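Local coordinates for ethylbenzene dehydrogenase alpha-subunit (Aromatoleum aromaticum, PDB 2IVF), which belongs to the molybdopterin oxidoreductase family and carries a molybdenum atom, two pterin guanosine dinucleotide cofactors and an iron/sulfur cluster, at residues Y97-G101 against I102-E106; L578-A581 against K582-W586; G617-M620 against F621-L625; G751-A754 against K755-Y759; G948-Q951 against F952-Y955. All coordinates share one frame; numbering follows the deposited sequence.

Interaction 1 (Y97-G101 against I102-E106)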
loop_
_atom_site.group_PDB
_atom_site.type_symbol
_atom_site.label_atom_id
_atom_site.label_comp_id
_atom_site.label_asym_id
_atom_site.label_seq_id
_atom_site.Cartn_x
_atom_site.Cartn_y
_atom_site.Cartn_z
ATOM N N TYR A 97 9.935 -9.376 15.827
ATOM C CA TYR A 97 10.259 -10.698 16.394
ATOM C C TYR A 97 11.540 -11.201 15.780
ATOM O O TYR A 97 11.629 -11.361 14.573
ATOM C CB TYR A 97 9.178 -11.734 16.096
ATOM C CG TYR A 97 7.841 -11.447 16.682
ATOM C CD1 TYR A 97 6.988 -10.526 16.077
ATOM C CD2 TYR A 97 7.389 -12.158 17.779
ATOM C CE1 TYR A 97 5.760 -10.282 16.570
ATOM C CE2 TYR A 97 6.105 -11.923 18.316
ATOM C CZ TYR A 97 5.305 -10.986 17.694
ATOM O OH TYR A 97 4.065 -10.719 18.176
ATOM N N VAL A 98 12.545 -11.402 16.619
ATOM C CA VAL A 98 13.866 -11.778 16.144
ATOM C C VAL A 98 14.087 -13.223 16.517
ATOM O O VAL A 98 13.803 -13.621 17.632
ATOM C CB VAL A 98 14.958 -10.914 16.796
ATOM C CG1 VAL A 98 16.377 -11.458 16.461
ATOM C CG2 VAL A 98 14.788 -9.458 16.413
ATOM N N ARG A 99 14.592 -14.013 15.587
ATOM C CA ARG A 99 15.090 -15.282 15.966
ATOM C C ARG A 99 16.275 -15.704 15.124
ATOM O O ARG A 99 16.427 -15.294 13.972
ATOM C CB ARG A 99 13.977 -16.327 16.012
ATOM C CG ARG A 99 13.359 -16.622 14.744
ATOM C CD ARG A 99 12.183 -17.573 14.945
ATOM N NE ARG A 99 11.843 -18.099 13.650
ATOM C CZ ARG A 99 10.730 -18.745 13.327
ATOM N NH1 ARG A 99 9.754 -18.973 14.213
ATOM N NH2 ARG A 99 10.611 -19.154 12.065
ATOM N N ASN A 100 17.163 -16.461 15.766
ATOM C CA ASN A 100 18.397 -16.861 15.118
ATOM C C ASN A 100 19.093 -15.622 14.552
ATOM O O ASN A 100 19.613 -15.671 13.459
ATOM C CB ASN A 100 18.071 -17.861 13.994
ATOM C CG ASN A 100 17.264 -19.079 14.494
ATOM O OD1 ASN A 100 17.506 -19.587 15.588
ATOM N ND2 ASN A 100 16.317 -19.552 13.679
ATOM N N GLY A 101 19.066 -14.508 15.290
ATOM C CA GLY A 101 19.740 -13.260 14.885
ATOM C C GLY A 101 19.174 -12.524 13.669
ATOM O O GLY A 101 19.826 -11.666 13.099
ATOM N N ILE A 102 17.938 -12.847 13.291
ATOM C CA ILE A 102 17.313 -12.332 12.089
ATOM C C ILE A 102 15.910 -11.824 12.447
ATOM O O ILE A 102 15.254 -12.393 13.332
ATOM C CB ILE A 102 17.279 -13.514 11.057
ATOM C CG1 ILE A 102 18.713 -13.813 10.566
ATOM C CG2 ILE A 102 16.420 -13.281 9.917
ATOM C CD1 ILE A 102 19.459 -12.608 10.071
ATOM N N VAL A 103 15.439 -10.777 11.772
ATOM C CA VAL A 103 14.016 -10.396 11.906
ATOM C C VAL A 103 13.132 -11.429 11.207
ATOM O O VAL A 103 13.107 -11.533 9.977
ATOM C CB VAL A 103 13.716 -9.011 11.320
ATOM C CG1 VAL A 103 12.193 -8.703 11.401
ATOM C CG2 VAL A 103 14.570 -7.918 12.029
ATOM N N TRP A 104 12.406 -12.195 11.990
ATOM C CA TRP A 104 11.522 -13.206 11.460
ATOM C C TRP A 104 10.212 -12.597 10.958
ATOM O O TRP A 104 9.793 -12.854 9.843
ATOM C CB TRP A 104 11.258 -14.217 12.547
ATOM C CG TRP A 104 10.140 -15.103 12.271
ATOM C CD1 TRP A 104 9.859 -15.766 11.119
ATOM C CD2 TRP A 104 9.135 -15.452 13.199
ATOM N NE1 TRP A 104 8.685 -16.490 11.282
ATOM C CE2 TRP A 104 8.248 -16.324 12.562
ATOM C CE3 TRP A 104 8.872 -15.074 14.502
ATOM C CZ2 TRP A 104 7.141 -16.826 13.197
ATOM C CZ3 TRP A 104 7.791 -15.619 15.142
ATOM C CH2 TRP A 104 6.939 -16.456 14.491
ATOM N N ARG A 105 9.567 -11.787 11.800
ATOM C CA ARG A 105 8.301 -11.161 11.418
ATOM C C ARG A 105 8.035 -10.007 12.350
ATOM O O ARG A 105 8.793 -9.786 13.317
ATOM C CB ARG A 105 7.147 -12.150 11.536
ATOM C CG ARG A 105 6.830 -12.483 12.949
ATOM C CD ARG A 105 5.711 -13.458 13.033
ATOM N NE ARG A 105 4.414 -12.884 12.694
ATOM C CZ ARG A 105 3.549 -12.347 13.565
ATOM N NH1 ARG A 105 3.836 -12.238 14.835
ATOM N NH2 ARG A 105 2.390 -11.900 13.143
ATOM N N GLU A 106 6.955 -9.290 12.036
ATOM C CA GLU A 106 6.490 -8.192 12.864
ATOM C C GLU A 106 4.981 -8.298 13.026
ATOM O O GLU A 106 4.294 -8.965 12.242
ATOM C CB GLU A 106 6.867 -6.870 12.206
ATOM C CG GLU A 106 6.382 -6.738 10.738
ATOM C CD GLU A 106 7.457 -7.112 9.760
ATOM O OE1 GLU A 106 8.409 -6.321 9.557
ATOM O OE2 GLU A 106 7.365 -8.198 9.166
#
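The guanidinium of Arg99 lies flat on one face of the Trp104 indole, the planes 9° apart, with NH1 over the centre of the ring system and CZ 3.5 Å from the centroid of the five-membered ring, a cation-pi stack. Arg105 CD sits over the opposite indole face, toward the rim. An edge of the same indole points at the face of Tyr97 in an offset edge-to-face pair, planes at 81°, while Arg105 O lies in the plane of the phenol at its edge. Arg99 reaches the indole because its chain runs extended from CG to NE; its NH1 is held beyond the stack by the carbonyls of Glu71 and Lys73. In the backbone, Tyr97 O accepts Trp104 N at 2.8 Å and, weakly, Arg105 N, so that two residues face one: a classic beta bulge. Arg99 N to Ile102 O (2.9 Å) and Ile102 N to Arg99 O (3.0 Å) close the type I' turn through Asn100 and Gly101. The hairpin 94-99/102-108 forms two strands of a three-stranded antiparallel sheet: strand 76-80 flanks 94-99, helix 134-137 packs on Val103, and the beta-subunit meets Tyr97, Trp104 and Arg105.

Interaction 2 (L578-A581 against K582-W586)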
loop_
_atom_site.group_PDB
_atom_site.type_symbol
_atom_site.label_atom_id
_atom_site.label_comp_id
_atom_site.label_asym_id
_atom_site.label_seq_id
_atom_site.Cartn_x
_atom_site.Cartn_y
_atom_site.Cartn_z
ATOM N N LEU A 578 8.638 34.443 -14.955
ATOM C CA LEU A 578 9.861 34.407 -14.128
ATOM C C LEU A 578 10.715 35.662 -14.278
ATOM O O LEU A 578 11.135 36.266 -13.285
ATOM C CB LEU A 578 10.700 33.174 -14.480
ATOM C CG LEU A 578 12.024 32.956 -13.742
ATOM C CD1 LEU A 578 11.851 32.865 -12.255
ATOM C CD2 LEU A 578 12.649 31.694 -14.277
ATOM N N ASP A 579 10.983 36.041 -15.522
ATOM C CA ASP A 579 11.759 37.246 -15.773
ATOM C C ASP A 579 11.134 38.470 -15.140
ATOM O O ASP A 579 11.844 39.322 -14.627
ATOM C CB ASP A 579 11.935 37.483 -17.273
ATOM C CG ASP A 579 13.028 36.616 -17.873
ATOM O OD1 ASP A 579 13.576 35.718 -17.165
ATOM O OD2 ASP A 579 13.328 36.832 -19.066
ATOM N N GLU A 580 9.811 38.581 -15.229
ATOM C CA GLU A 580 9.088 39.712 -14.661
ATOM C C GLU A 580 9.204 39.680 -13.136
ATOM O O GLU A 580 9.438 40.691 -12.484
ATOM C CB GLU A 580 7.621 39.645 -15.077
ATOM C CG GLU A 580 6.864 40.883 -14.674
ATOM C CD GLU A 580 5.368 40.723 -14.757
ATOM O OE1 GLU A 580 4.884 39.858 -15.509
ATOM O OE2 GLU A 580 4.670 41.485 -14.070
ATOM N N ALA A 581 9.053 38.492 -12.585
ATOM C CA ALA A 581 9.155 38.289 -11.154
ATOM C C ALA A 581 10.535 38.617 -10.615
ATOM O O ALA A 581 10.641 39.292 -9.590
ATOM C CB ALA A 581 8.771 36.878 -10.787
ATOM N N LYS A 582 11.598 38.190 -11.291
ATOM C CA LYS A 582 12.944 38.589 -10.812
ATOM C C LYS A 582 13.283 40.020 -11.059
ATOM O O LYS A 582 14.062 40.597 -10.306
ATOM C CB LYS A 582 14.080 37.686 -11.282
ATOM C CG LYS A 582 14.191 37.401 -12.734
ATOM C CD LYS A 582 14.379 35.846 -12.898
ATOM C CE LYS A 582 15.817 35.364 -12.588
ATOM N NZ LYS A 582 16.816 35.980 -13.475
ATOM N N GLU A 583 12.704 40.606 -12.092
ATOM C CA GLU A 583 12.890 42.033 -12.336
ATOM C C GLU A 583 12.336 42.812 -11.158
ATOM O O GLU A 583 12.902 43.816 -10.775
ATOM C CB GLU A 583 12.207 42.473 -13.630
ATOM C CG GLU A 583 12.875 43.630 -14.289
ATOM C CD GLU A 583 14.304 43.310 -14.723
ATOM O OE1 GLU A 583 14.584 42.127 -15.050
ATOM O OE2 GLU A 583 15.140 44.239 -14.729
ATOM N N LYS A 584 11.236 42.331 -10.589
ATOM C CA LYS A 584 10.562 42.994 -9.463
ATOM C C LYS A 584 11.149 42.629 -8.092
ATOM O O LYS A 584 10.725 43.152 -7.073
ATOM C CB LYS A 584 9.042 42.734 -9.525
ATOM C CG LYS A 584 8.396 43.416 -10.733
ATOM C CD LYS A 584 6.906 43.113 -10.894
ATOM C CE LYS A 584 6.362 43.939 -12.054
ATOM N NZ LYS A 584 4.955 43.591 -12.401
ATOM N N GLY A 585 12.148 41.761 -8.067
ATOM C CA GLY A 585 12.828 41.435 -6.831
ATOM C C GLY A 585 12.070 40.381 -6.065
ATOM O O GLY A 585 12.330 40.153 -4.866
ATOM N N TRP A 586 11.145 39.709 -6.748
ATOM C CA TRP A 586 10.335 38.692 -6.080
ATOM C C TRP A 586 11.084 37.383 -5.880
ATOM O O TRP A 586 10.721 36.598 -4.996
ATOM C CB TRP A 586 9.036 38.461 -6.845
ATOM C CG TRP A 586 8.139 39.610 -6.798
ATOM C CD1 TRP A 586 8.227 40.709 -5.963
ATOM C CD2 TRP A 586 7.010 39.839 -7.639
ATOM N NE1 TRP A 586 7.220 41.593 -6.246
ATOM C CE2 TRP A 586 6.457 41.081 -7.265
ATOM C CE3 TRP A 586 6.416 39.118 -8.685
ATOM C CZ2 TRP A 586 5.333 41.607 -7.893
ATOM C CZ3 TRP A 586 5.308 39.635 -9.297
ATOM C CH2 TRP A 586 4.773 40.865 -8.908
#
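Ala581, Lys582 and Glu580 carry most of this contact, at the C-terminal end of helix 574-583. Ala581 contributes through both its methyl and its carbonyl. CB rests 3.9 Å from Trp586 CE3 on the six-membered part of the indole, and Ala581 O receives Trp586 N at 2.9 Å together with a weak, bent bond from Lys584 N. The chain thus folds back over its own last turn, which brings the indole beneath Lys584, whose CB stands over the centre of the ring face. Lys582 packs instead along Leu578. Its CG occupies the site between backbone N and carbonyl carbon (chi1 52°), and further bends along the chain lay CD against Leu578, 3.8 Å from CG of that residue. Lys582 N is bonded to Leu578 O at 2.8 Å in a nearly straight helical bond. Glu580 and Lys584, one turn apart, run side by side in extended form, and Lys584 NZ meets the anti lone pair of Glu580 OE2 at 2.7 Å in a salt bridge. The carboxylate has further partners: Trp820 NE1 also binds OE2, and Lys572 pairs with OE1, which should fix its orientation. Gly585 leaves the helix at positive phi; its N bonds to Lys582 O at 3.2 Å, and with the Trp586 N to Ala581 O bond this makes the Schellman motif that ends the helix.

Interaction 3 (G617-M620 against F621-L625)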
loop_
_atom_site.group_PDB
_atom_site.type_symbol
_atom_site.label_atom_id
_atom_site.label_comp_id
_atom_site.label_asym_id
_atom_site.label_seq_id
_atom_site.Cartn_x
_atom_site.Cartn_y
_atom_site.Cartn_z
ATOM N N GLY A 617 11.665 13.531 -15.643
ATOM C CA GLY A 617 13.032 13.392 -15.183
ATOM C C GLY A 617 13.754 12.225 -15.854
ATOM O O GLY A 617 14.943 12.332 -16.135
ATOM N N ALA A 618 13.020 11.157 -16.194
ATOM C CA ALA A 618 13.615 9.981 -16.868
ATOM C C ALA A 618 14.258 10.329 -18.212
ATOM O O ALA A 618 15.156 9.632 -18.675
ATOM C CB ALA A 618 12.576 8.806 -16.997
ATOM N N LYS A 619 13.828 11.424 -18.825
ATOM C CA LYS A 619 14.438 11.928 -20.033
ATOM C C LYS A 619 15.395 13.050 -19.682
ATOM O O LYS A 619 16.501 13.101 -20.220
ATOM C CB LYS A 619 13.366 12.474 -20.972
ATOM C CG LYS A 619 13.884 13.100 -22.293
ATOM C CD LYS A 619 14.516 12.041 -23.194
ATOM C CE LYS A 619 14.764 12.562 -24.640
ATOM N NZ LYS A 619 15.872 11.767 -25.263
ATOM N N MET A 620 14.966 13.989 -18.837
ATOM C CA MET A 620 15.731 15.256 -18.701
ATOM C C MET A 620 16.977 15.006 -17.859
ATOM O O MET A 620 18.028 15.609 -18.077
ATOM C CB MET A 620 14.883 16.350 -18.058
ATOM C CG MET A 620 13.604 16.742 -18.885
ATOM S SD MET A 620 13.956 16.997 -20.640
ATOM C CE MET A 620 14.574 18.695 -20.598
ATOM N N PHE A 621 16.868 14.113 -16.898
ATOM C CA PHE A 621 18.033 13.835 -16.062
ATOM C C PHE A 621 19.193 13.199 -16.868
ATOM O O PHE A 621 20.287 13.793 -16.923
ATOM C CB PHE A 621 17.653 13.106 -14.766
ATOM C CG PHE A 621 17.318 14.059 -13.631
ATOM C CD1 PHE A 621 16.425 15.116 -13.817
ATOM C CD2 PHE A 621 17.897 13.929 -12.391
ATOM C CE1 PHE A 621 16.105 15.981 -12.774
ATOM C CE2 PHE A 621 17.594 14.821 -11.370
ATOM C CZ PHE A 621 16.700 15.824 -11.556
ATOM N N PRO A 622 18.976 12.015 -17.488
ATOM C CA PRO A 622 20.055 11.417 -18.315
ATOM C C PRO A 622 20.495 12.326 -19.431
ATOM O O PRO A 622 21.694 12.456 -19.677
ATOM C CB PRO A 622 19.427 10.107 -18.847
ATOM C CG PRO A 622 18.401 9.762 -17.862
ATOM C CD PRO A 622 17.809 11.126 -17.429
ATOM N N ASP A 623 19.562 13.001 -20.087
ATOM C CA ASP A 623 19.934 13.762 -21.289
ATOM C C ASP A 623 20.609 15.100 -21.030
ATOM O O ASP A 623 21.418 15.550 -21.842
ATOM C CB ASP A 623 18.729 14.016 -22.178
ATOM C CG ASP A 623 18.313 12.791 -22.968
ATOM O OD1 ASP A 623 18.849 11.684 -22.719
ATOM O OD2 ASP A 623 17.424 12.952 -23.840
ATOM N N VAL A 624 20.263 15.747 -19.917
ATOM C CA VAL A 624 20.703 17.127 -19.700
ATOM C C VAL A 624 21.565 17.260 -18.450
ATOM O O VAL A 624 22.620 17.832 -18.522
ATOM C CB VAL A 624 19.514 18.121 -19.637
ATOM C CG1 VAL A 624 20.043 19.539 -19.516
ATOM C CG2 VAL A 624 18.632 18.026 -20.934
ATOM N N LEU A 625 21.122 16.735 -17.313
ATOM C CA LEU A 625 21.876 16.901 -16.064
ATOM C C LEU A 625 23.070 15.959 -15.901
ATOM O O LEU A 625 24.207 16.389 -15.655
ATOM C CB LEU A 625 20.940 16.737 -14.868
ATOM C CG LEU A 625 21.584 16.824 -13.473
ATOM C CD1 LEU A 625 22.257 18.192 -13.283
ATOM C CD2 LEU A 625 20.609 16.530 -12.350
#
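Met620 lies alongside Val624 one turn later, both side chains pointing the same way, with CE 4.1 Å from CG2 of the valine. Bends at chi2 and chi3 (-47° and -82°) curl the thioether round so that its methyl arrives there. Met620 O accepts Val624 N at 2.9 Å from above the carbonyl plane, and also takes a weak bond from Leu625 N at 3.4 Å. The second bond marks a wider, pi-type turn in helix 617-625. Pro622 explains the kink beside it: with no N-H to give, it turns its ring toward the preceding turn, where CD approaches Ala618 O at 3.3 Å. On either side of the proline the ordinary pattern holds, Phe621 N bonding to Gly617 O at 2.7 Å and Asp623 N to Lys619 O at 3.1 Å. Phe621 CD1 lies 4.0 Å from Gly617 CA. Leu625 CD2 lies over one face of that phenyl ring, toward the rim, and the ring packs on helix 546-553 and strand 602-606. On the outward side Lys619 crosses Asp623 as an i to i+4 salt bridge, though the modelled position of the carboxylate oxygen is doubtful. The chemistry is therefore divided: an exposed ion pair faces outward, while Phe621 and Leu625 face the interior, and in the backbone the proline removes one helical N-H whereas Met620 O takes two donors, one of them weak.

Interaction 4 (G751-A754 against K755-Y759)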
loop_
_atom_site.group_PDB
_atom_site.type_symbol
_atom_site.label_atom_id
_atom_site.label_comp_id
_atom_site.label_asym_id
_atom_site.label_seq_id
_atom_site.Cartn_x
_atom_site.Cartn_y
_atom_site.Cartn_z
ATOM N N GLY A 751 8.138 21.260 23.885
ATOM C CA GLY A 751 6.796 20.857 24.309
ATOM C C GLY A 751 6.105 19.754 23.529
ATOM O O GLY A 751 4.918 19.468 23.743
ATOM N N VAL A 752 6.812 19.140 22.601
ATOM C CA VAL A 752 6.240 18.057 21.797
ATOM C C VAL A 752 6.156 16.802 22.652
ATOM O O VAL A 752 5.182 16.056 22.575
ATOM C CB VAL A 752 7.066 17.862 20.499
ATOM C CG1 VAL A 752 6.800 16.518 19.834
ATOM C CG2 VAL A 752 6.821 19.068 19.542
ATOM N N PHE A 753 7.152 16.618 23.499
ATOM C CA PHE A 753 7.106 15.592 24.533
ATOM C C PHE A 753 7.010 16.355 25.835
ATOM O O PHE A 753 7.449 17.506 25.934
ATOM C CB PHE A 753 8.387 14.765 24.519
ATOM C CG PHE A 753 8.468 13.701 23.441
ATOM C CD1 PHE A 753 7.496 13.531 22.472
ATOM C CD2 PHE A 753 9.609 12.903 23.367
ATOM C CE1 PHE A 753 7.635 12.572 21.487
ATOM C CE2 PHE A 753 9.759 11.942 22.368
ATOM C CZ PHE A 753 8.785 11.786 21.430
ATOM N N ALA A 754 6.448 15.703 26.850
ATOM C CA ALA A 754 6.516 16.217 28.197
ATOM C C ALA A 754 7.949 16.432 28.603
ATOM O O ALA A 754 8.879 15.728 28.137
ATOM C CB ALA A 754 5.831 15.273 29.146
ATOM N N LYS A 755 8.164 17.423 29.455
ATOM C CA LYS A 755 9.529 17.730 29.921
ATOM C C LYS A 755 10.238 16.544 30.595
ATOM O O LYS A 755 11.437 16.415 30.499
ATOM C CB LYS A 755 9.515 18.912 30.857
ATOM C CG LYS A 755 8.949 18.583 32.222
ATOM C CD LYS A 755 8.882 19.810 33.151
ATOM C CE LYS A 755 8.305 19.387 34.539
ATOM N NZ LYS A 755 7.946 20.540 35.464
ATOM N N ASP A 756 9.491 15.691 31.274
ATOM C CA ASP A 756 10.049 14.480 31.921
ATOM C C ASP A 756 9.977 13.186 31.072
ATOM O O ASP A 756 10.188 12.091 31.564
ATOM C CB ASP A 756 9.348 14.267 33.281
ATOM C CG ASP A 756 7.858 13.951 33.152
ATOM O OD1 ASP A 756 7.292 13.996 32.035
ATOM O OD2 ASP A 756 7.248 13.649 34.201
ATOM N N TYR A 757 9.631 13.316 29.809
ATOM C CA TYR A 757 9.522 12.170 28.924
ATOM C C TYR A 757 10.845 11.876 28.234
ATOM O O TYR A 757 11.086 12.260 27.090
ATOM C CB TYR A 757 8.427 12.365 27.907
ATOM C CG TYR A 757 8.022 11.058 27.290
ATOM C CD1 TYR A 757 7.160 10.192 27.977
ATOM C CD2 TYR A 757 8.534 10.656 26.053
ATOM C CE1 TYR A 757 6.774 8.973 27.425
ATOM C CE2 TYR A 757 8.172 9.433 25.489
ATOM C CZ TYR A 757 7.284 8.585 26.181
ATOM O OH TYR A 757 6.929 7.353 25.644
ATOM N N THR A 758 11.667 11.125 28.939
ATOM C CA THR A 758 13.011 10.821 28.552
ATOM C C THR A 758 13.075 9.711 27.538
ATOM O O THR A 758 12.112 8.957 27.327
ATOM C CB THR A 758 13.781 10.351 29.782
ATOM O OG1 THR A 758 13.107 9.207 30.321
ATOM C CG2 THR A 758 13.840 11.446 30.851
ATOM N N TYR A 759 14.245 9.572 26.944
ATOM C CA TYR A 759 14.529 8.472 26.030
ATOM C C TYR A 759 14.292 7.092 26.663
ATOM O O TYR A 759 13.792 6.173 26.009
ATOM C CB TYR A 759 15.981 8.571 25.554
ATOM C CG TYR A 759 16.367 7.475 24.614
ATOM C CD1 TYR A 759 15.745 7.355 23.376
ATOM C CD2 TYR A 759 17.362 6.564 24.937
ATOM C CE1 TYR A 759 16.107 6.353 22.479
ATOM C CE2 TYR A 759 17.741 5.556 24.035
ATOM C CZ TYR A 759 17.108 5.458 22.814
ATOM O OH TYR A 759 17.445 4.462 21.927
#
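Tyr757 N donates to Ala754 O at 3.0 Å, the backbone bond that closes the reversal between the two segments. Its N-H is well aimed, but it approaches far above the carbonyl plane, 65° out of it. The closure brings the side chains of Phe753 and Tyr757 together. An edge of the tyrosine ring is turned toward the face of Phe753, with centroids 5.3 Å apart and planes at 78°, and Tyr757 CD2 makes the nearest approach, 3.7 Å from Phe753 CD2. Tyr757 can reach across because its CG stands opposite the backbone N (chi1 -162°), whereas the CG of Phe753 lies beside its own backbone N. The backbone from Ala754 to Tyr757 is a type I beta turn, overlapped by an inverse gamma turn centred on Tyr757, and both turns lie in the loop between helix 736-749 and helix 759-765. Thr758 then takes the N-cap position of the second helix, its OG1 weakly bonded to Lys761 N. Ala754 CB lies 4.1 Å from Tyr757 CB and 3.5 Å from Asp756 OD1. Tyr757 O is buried without a polar partner, while the phenol OH is bonded to Glu765. Phe671 meets the Phe753 ring edge-to-face, and Phe762 also packs against it; strand 767-769 touches both aromatic side chains of the contact through Thr768.

Interaction 5 (G948-Q951 against F952-Y955)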
loop_
_atom_site.group_PDB
_atom_site.type_symbol
_atom_site.label_atom_id
_atom_site.label_comp_id
_atom_site.label_asym_id
_atom_site.label_seq_id
_atom_site.Cartn_x
_atom_site.Cartn_y
_atom_site.Cartn_z
ATOM N N GLY A 948 4.812 40.373 -4.174
ATOM C CA GLY A 948 4.179 41.675 -3.946
ATOM C C GLY A 948 2.781 41.526 -3.389
ATOM O O GLY A 948 1.892 42.308 -3.715
ATOM N N TYR A 949 2.571 40.486 -2.579
ATOM C CA TYR A 949 1.295 40.265 -1.931
ATOM C C TYR A 949 1.552 39.420 -0.694
ATOM O O TYR A 949 2.252 38.419 -0.748
ATOM C CB TYR A 949 0.370 39.486 -2.860
ATOM C CG TYR A 949 -1.089 39.809 -2.797
ATOM C CD1 TYR A 949 -1.537 41.060 -3.156
ATOM C CD2 TYR A 949 -2.029 38.832 -2.443
ATOM C CE1 TYR A 949 -2.848 41.360 -3.147
ATOM C CE2 TYR A 949 -3.374 39.121 -2.442
ATOM C CZ TYR A 949 -3.770 40.406 -2.788
ATOM O OH TYR A 949 -5.060 40.760 -2.823
ATOM N N GLU A 950 0.935 39.783 0.408
ATOM C CA GLU A 950 1.238 39.132 1.672
ATOM C C GLU A 950 1.347 37.622 1.581
ATOM O O GLU A 950 2.361 37.022 1.992
ATOM C CB GLU A 950 0.185 39.513 2.709
ATOM C CG GLU A 950 0.597 39.049 4.070
ATOM C CD GLU A 950 0.271 40.005 5.177
ATOM O OE1 GLU A 950 -0.103 41.180 4.911
ATOM O OE2 GLU A 950 0.413 39.557 6.335
ATOM N N GLN A 951 0.312 36.991 1.056
ATOM C CA GLN A 951 0.261 35.528 1.075
ATOM C C GLN A 951 0.943 34.869 -0.127
ATOM O O GLN A 951 0.939 33.657 -0.252
ATOM C CB GLN A 951 -1.166 35.021 1.180
ATOM C CG GLN A 951 -2.125 35.450 0.063
ATOM C CD GLN A 951 -3.059 36.511 0.562
ATOM O OE1 GLN A 951 -2.602 37.563 1.012
ATOM N NE2 GLN A 951 -4.361 36.254 0.506
ATOM N N PHE A 952 1.489 35.676 -1.023
ATOM C CA PHE A 952 2.288 35.180 -2.144
ATOM C C PHE A 952 3.747 35.221 -1.728
ATOM O O PHE A 952 4.375 36.285 -1.724
ATOM C CB PHE A 952 2.039 36.019 -3.396
ATOM C CG PHE A 952 0.612 35.932 -3.945
ATOM C CD1 PHE A 952 -0.313 35.028 -3.461
ATOM C CD2 PHE A 952 0.233 36.764 -4.989
ATOM C CE1 PHE A 952 -1.600 34.981 -3.982
ATOM C CE2 PHE A 952 -1.056 36.733 -5.509
ATOM C CZ PHE A 952 -1.965 35.846 -5.015
ATOM N N ARG A 953 4.289 34.068 -1.358
ATOM C CA ARG A 953 5.637 34.007 -0.756
ATOM C C ARG A 953 6.188 32.604 -0.714
ATOM O O ARG A 953 5.465 31.629 -0.907
ATOM C CB ARG A 953 5.639 34.565 0.657
ATOM C CG ARG A 953 4.788 33.789 1.634
ATOM C CD ARG A 953 4.300 34.668 2.828
ATOM N NE ARG A 953 3.034 34.164 3.423
ATOM C CZ ARG A 953 2.326 34.829 4.337
ATOM N NH1 ARG A 953 2.733 36.006 4.757
ATOM N NH2 ARG A 953 1.203 34.324 4.826
ATOM N N TYR A 954 7.485 32.508 -0.470
ATOM C CA TYR A 954 8.131 31.233 -0.324
ATOM C C TYR A 954 8.897 31.171 0.985
ATOM O O TYR A 954 9.678 32.073 1.325
ATOM C CB TYR A 954 9.089 30.940 -1.500
ATOM C CG TYR A 954 9.917 29.690 -1.251
ATOM C CD1 TYR A 954 9.310 28.439 -1.193
ATOM C CD2 TYR A 954 11.280 29.759 -0.977
ATOM C CE1 TYR A 954 10.057 27.272 -0.923
ATOM C CE2 TYR A 954 12.027 28.594 -0.730
ATOM C CZ TYR A 954 11.413 27.372 -0.681
ATOM O OH TYR A 954 12.129 26.217 -0.409
ATOM N N TYR A 955 8.669 30.088 1.707
ATOM C CA TYR A 955 9.590 29.637 2.736
ATOM C C TYR A 955 9.448 28.117 2.683
ATOM O O TYR A 955 8.630 27.609 1.916
ATOM C CB TYR A 955 9.247 30.224 4.100
ATOM C CG TYR A 955 7.827 29.942 4.567
ATOM C CD1 TYR A 955 7.523 28.754 5.221
ATOM C CD2 TYR A 955 6.794 30.874 4.399
ATOM C CE1 TYR A 955 6.234 28.478 5.675
ATOM C CE2 TYR A 955 5.474 30.577 4.854
ATOM C CZ TYR A 955 5.214 29.392 5.501
ATOM O OH TYR A 955 3.927 29.059 5.975
HETATM O O HOH W 1 5.327 38.939 -1.323
#
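Phe952 and Tyr949 meet across a type I beta turn in the long loop between strands 915-917 and 969-975. Among backbone bonds, Phe952 N gives its hydrogen to Tyr949 O at 2.9 Å, well above the carbonyl plane. A water also spans the turn, donating to Phe952 O at 2.8 Å and weakly accepting from Tyr949 N. In the apolar part the two aromatic side chains run side by side with their planes at an oblique 35°. Tyr949 CD2 sits over the centre of the phenylalanine ring, 3.8 Å from CE2, and Tyr949 CB touches Phe952 CD2 at 3.5 Å. Tyr821 stacks on Phe952 and His808 on Tyr949, so the pair is part of a larger aromatic cluster. The polar side chains are held by neighbours: Gln951 by His808, His230 and Gln813, Glu950 by Lys354, and Arg953 NH2 by the carbonyls of Gly233 and Pro806. The Arg953 chain runs extended from CG to NE and lays its guanidinium over the turn backbone. One face of that group covers Gln951 CA, 3.9 Å from Arg953 CZ. Glu950 O also stands over a face, 3.2 Å from Arg953 CZ and not in line with an N-H, so no hydrogen bond forms.

In the fold
Interaction 5 is the most buried of the five, enclosed by aromatic and polar partners, whereas interactions 1 to 4 are partly buried, each with some exposed residues. Only interactions 2 and 5 touch: Trp586 NE1 packs 3.4 Å from Gly948 N, bringing a helix end against a loop. Interactions 2 and 3 both belong to helices that pack on helix 546-553, yet one ends in a Schellman motif and the other widens around a proline. Turns close interactions 1, 4 and 5, with a cation-pi stack, an edge-to-face pair and an oblique aromatic pair respectively. Interaction 1 alone meets the beta-subunit, with its centre about 57 Å from that of interaction 2.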